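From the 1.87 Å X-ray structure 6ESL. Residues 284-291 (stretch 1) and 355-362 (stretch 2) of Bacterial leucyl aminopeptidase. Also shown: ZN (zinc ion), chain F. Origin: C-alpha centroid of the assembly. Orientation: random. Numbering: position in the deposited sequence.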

# COMPACT_ATOMS: atom_id res chain seq x y z
N ASP B 284 12.97 12.33 -6.07
CA ASP B 284 12.66 13.17 -7.20
C ASP B 284 11.71 14.24 -6.70
O ASP B 284 10.52 14.01 -6.49
N MET B 285 12.27 15.43 -6.52
CA MET B 285 11.56 16.63 -6.13
C MET B 285 11.33 16.57 -4.61
O MET B 285 10.45 15.85 -4.06
N THR B 286 12.16 17.35 -3.93
CA THR B 286 12.19 17.36 -2.45
C THR B 286 12.05 18.76 -1.83
O THR B 286 12.17 18.94 -0.61
N GLY B 287 11.76 19.76 -2.66
CA GLY B 287 11.77 21.13 -2.17
C GLY B 287 10.56 22.03 -2.27
O GLY B 287 10.52 23.05 -1.61
N TYR B 288 9.61 21.71 -3.13
CA TYR B 288 8.47 22.58 -3.31
C TYR B 288 7.38 22.17 -2.45
O TYR B 288 7.01 20.96 -2.39
N ARG B 289 6.80 23.15 -1.73
CA ARG B 289 5.65 22.93 -0.90
C ARG B 289 4.48 23.63 -1.51
O ARG B 289 4.57 24.77 -1.95
N ASN B 290 3.37 22.92 -1.58
CA ASN B 290 2.21 23.58 -2.10
C ASN B 290 1.76 24.77 -1.22
O ASN B 290 1.15 25.74 -1.68
N ASP B 291 1.92 24.57 0.08
CA ASP B 291 1.59 25.57 1.12
C ASP B 291 2.83 25.54 2.02
O ASP B 291 3.12 24.52 2.62
N ALA B 355 -1.45 15.91 -8.15
CA ALA B 355 -2.35 16.97 -8.45
C ALA B 355 -1.84 18.37 -8.10
O ALA B 355 -2.13 19.26 -8.79
N ASP B 356 -1.08 18.45 -7.01
CA ASP B 356 -0.53 19.69 -6.47
C ASP B 356 0.97 19.89 -6.71
O ASP B 356 1.63 20.64 -5.99
N HIS B 357 1.51 19.20 -7.71
CA HIS B 357 2.94 19.28 -8.04
C HIS B 357 3.37 20.68 -8.51
O HIS B 357 2.55 21.45 -9.02
N ASN B 358 4.66 20.99 -8.35
CA ASN B 358 5.19 22.30 -8.70
C ASN B 358 4.86 22.64 -10.15
O ASN B 358 5.03 21.82 -11.05
N PRO B 359 4.39 23.87 -10.37
CA PRO B 359 3.92 24.34 -11.68
C PRO B 359 5.06 24.89 -12.53
O PRO B 359 4.85 25.22 -13.70
N TYR B 360 6.25 24.99 -11.94
CA TYR B 360 7.40 25.49 -12.66
C TYR B 360 8.34 24.44 -13.20
O TYR B 360 9.24 24.73 -13.90
N ILE B 361 8.02 23.21 -12.96
CA ILE B 361 8.79 22.09 -13.43
C ILE B 361 8.89 22.11 -14.97
O ILE B 361 7.97 22.48 -15.66
N HIS B 362 10.06 21.73 -15.47
CA HIS B 362 10.38 21.68 -16.90
C HIS B 362 10.34 23.03 -17.59
O HIS B 362 10.02 23.11 -18.73

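The most unusual feature of this contact is that it is centred on one aromatic ring packed against the CB of an asparagine, with no clear hydrogen bond between the two stretches. CB of Asn 358 lies 3.8 Å from the centroid of the Tyr 288 ring and 22° off the ring normal, which places it over the face and identifies the contact as a CH-pi interaction; the closest atom pair is Tyr 288 CG to Asn 358 CB at 3.6 Å. The backbone register agrees, since the CA atoms of Tyr 288 and Asn 358 are 6.3 Å apart, near enough for two side chains that both point toward the opposing stretch to meet directly.

Tyr 288 takes the t rotamer (chi1 177°) with chi2 at 88°, and it has the largest area covered by the other stretch, 87 Å² of the residue. Other parts of stretch 2 approach the ring as well. The carbonyl of Asp 356 sits at the ring edge, near the plane, with Tyr 288 CE2 4.1 Å from Asp 356 O. Farther along, Pro 359 approaches obliquely: Tyr 288 CZ and Pro 359 CD form an apolar contact at 3.8 Å, and the closest approach of the two residues is Tyr 288 OH to Pro 359 CD at 3.7 Å.

Asn 358 is also t (chi1 -180°, chi2 0°), and its OD1 serves its own stretch. The backbone N of Tyr 360 donates to Asn 358 OD1 at 2.7 Å with an N-H...acceptor angle of 166°, a short and nearly straight bond. One residue earlier, His 357 points away from stretch 1 in the p rotamer (chi1 75°); its ND1 donates to Asn 358 O at 2.9 Å, but the 124° angle makes this bond weak.

A separate apolar contact lies nearer the start of stretch 1. Met 285 (m, t, m) and Ile 361 (p, t) both direct CA-to-CB toward the opposing stretch, and Met 285 SD meets Ile 361 CG2 at 4.0 Å, a van der Waals distance.

Beyond Tyr 288, Asn 290 (t, chi1 -156°) directs its CA-to-CB bond toward stretch 2, where it meets Asp 356. Asp 356 has a sideways CA-to-CB bond and an m rotamer (chi1 -60°). Their CA atoms are 6.5 Å apart. The amide of Asn 290 is probably turned over in the model, so the 3.1 Å between Asn 290 OD1 and Asp 356 O leaves the polar contact open. Between Tyr 288 and Asn 290, Arg 289 points away from stretch 2, and its side chain comes no closer to it than 8.3 Å.

Asp 284 takes no part in the packing, its side chain remaining 7.5 Å from stretch 2. In the t rotamer it binds zinc through both carboxylate oxygens, Asp 284 OD1 at 2.4 Å and OD2 at 2.5 Å from ZN. The oxygen of water 1 is 2.2 Å from ZN, and two further ligand atoms come from elsewhere in the structure. In all, the two stretches bury 332 Å², both sides summed.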

# COMPACT_ATOMS: atom_id res chain seq x y z
CB ASP B 284 12.00 12.36 -8.31
CG ASP B 284 11.66 13.20 -9.52
OD1 ASP B 284 11.94 14.41 -9.50
OD2 ASP B 284 11.10 12.64 -10.49
CB MET B 285 10.31 16.98 -6.94
CG MET B 285 10.55 16.93 -8.42
SD MET B 285 9.17 17.37 -9.45
CE MET B 285 7.89 16.25 -8.90
CB THR B 286 13.53 16.78 -1.95
OG1 THR B 286 14.61 17.62 -2.32
CG2 THR B 286 13.74 15.34 -2.38
CB TYR B 288 8.04 22.59 -4.80
CG TYR B 288 6.77 23.44 -5.05
CD1 TYR B 288 6.85 24.83 -5.32
CD2 TYR B 288 5.52 22.83 -5.06
CE1 TYR B 288 5.68 25.57 -5.57
CE2 TYR B 288 4.38 23.57 -5.30
CZ TYR B 288 4.50 24.94 -5.54
OH TYR B 288 3.33 25.61 -5.72
CB ARG B 289 5.87 23.46 0.55
CG ARG B 289 6.65 22.51 1.45
CD ARG B 289 6.76 23.10 2.85
NE ARG B 289 7.50 22.21 3.71
CZ ARG B 289 7.80 22.48 4.97
NH1 ARG B 289 7.36 23.63 5.50
NH2 ARG B 289 8.46 21.59 5.69
CB ASN B 290 1.12 22.53 -2.12
CG ASN B 290 0.11 22.88 -3.10
OD1 ASN B 290 0.48 22.99 -4.31
ND2 ASN B 290 -1.10 23.13 -2.62
CB ASP B 291 0.33 25.09 1.78
CG ASP B 291 -0.08 25.89 3.00
OD1 ASP B 291 0.61 26.86 3.41
OD2 ASP B 291 -1.14 25.50 3.54
CB ALA B 355 -3.67 16.72 -7.79
CB ASP B 356 -0.83 19.79 -4.97
CG ASP B 356 -2.32 19.79 -4.67
OD1 ASP B 356 -3.11 19.70 -5.63
OD2 ASP B 356 -2.69 19.86 -3.48
CB HIS B 357 3.30 18.24 -9.10
CG HIS B 357 2.83 18.59 -10.48
ND1 HIS B 357 3.60 19.31 -11.37
CD2 HIS B 357 1.67 18.32 -11.12
CE1 HIS B 357 2.94 19.47 -12.50
NE2 HIS B 357 1.76 18.88 -12.38
CB ASN B 358 6.70 22.35 -8.48
CG ASN B 358 7.30 23.70 -8.83
OD1 ASN B 358 6.59 24.62 -9.25
ND2 ASN B 358 8.61 23.83 -8.66
CB PRO B 359 2.95 25.47 -11.31
CG PRO B 359 3.45 25.98 -10.00
CD PRO B 359 3.98 24.77 -9.28
CB TYR B 360 8.16 26.48 -11.81
CG TYR B 360 7.28 27.50 -11.19
CD1 TYR B 360 6.64 28.43 -11.97
CD2 TYR B 360 7.05 27.51 -9.84
CE1 TYR B 360 5.83 29.37 -11.41
CE2 TYR B 360 6.24 28.44 -9.26
CZ TYR B 360 5.63 29.37 -10.05
OH TYR B 360 4.83 30.28 -9.49
CB ILE B 361 8.07 20.83 -12.92
CG1 ILE B 361 6.67 20.73 -13.48
CG2 ILE B 361 8.09 20.64 -11.43
CD1 ILE B 361 6.11 19.38 -13.14
CB HIS B 362 9.54 20.64 -17.70
CG HIS B 362 9.61 19.26 -17.17
ND1 HIS B 362 8.63 18.34 -17.40
CD2 HIS B 362 10.54 18.65 -16.43
CE1 HIS B 362 8.96 17.21 -16.83
NE2 HIS B 362 10.12 17.37 -16.23
ZN ZN F . 12.27 14.45 -11.85
O HOH W 1 10.14 14.80 -11.52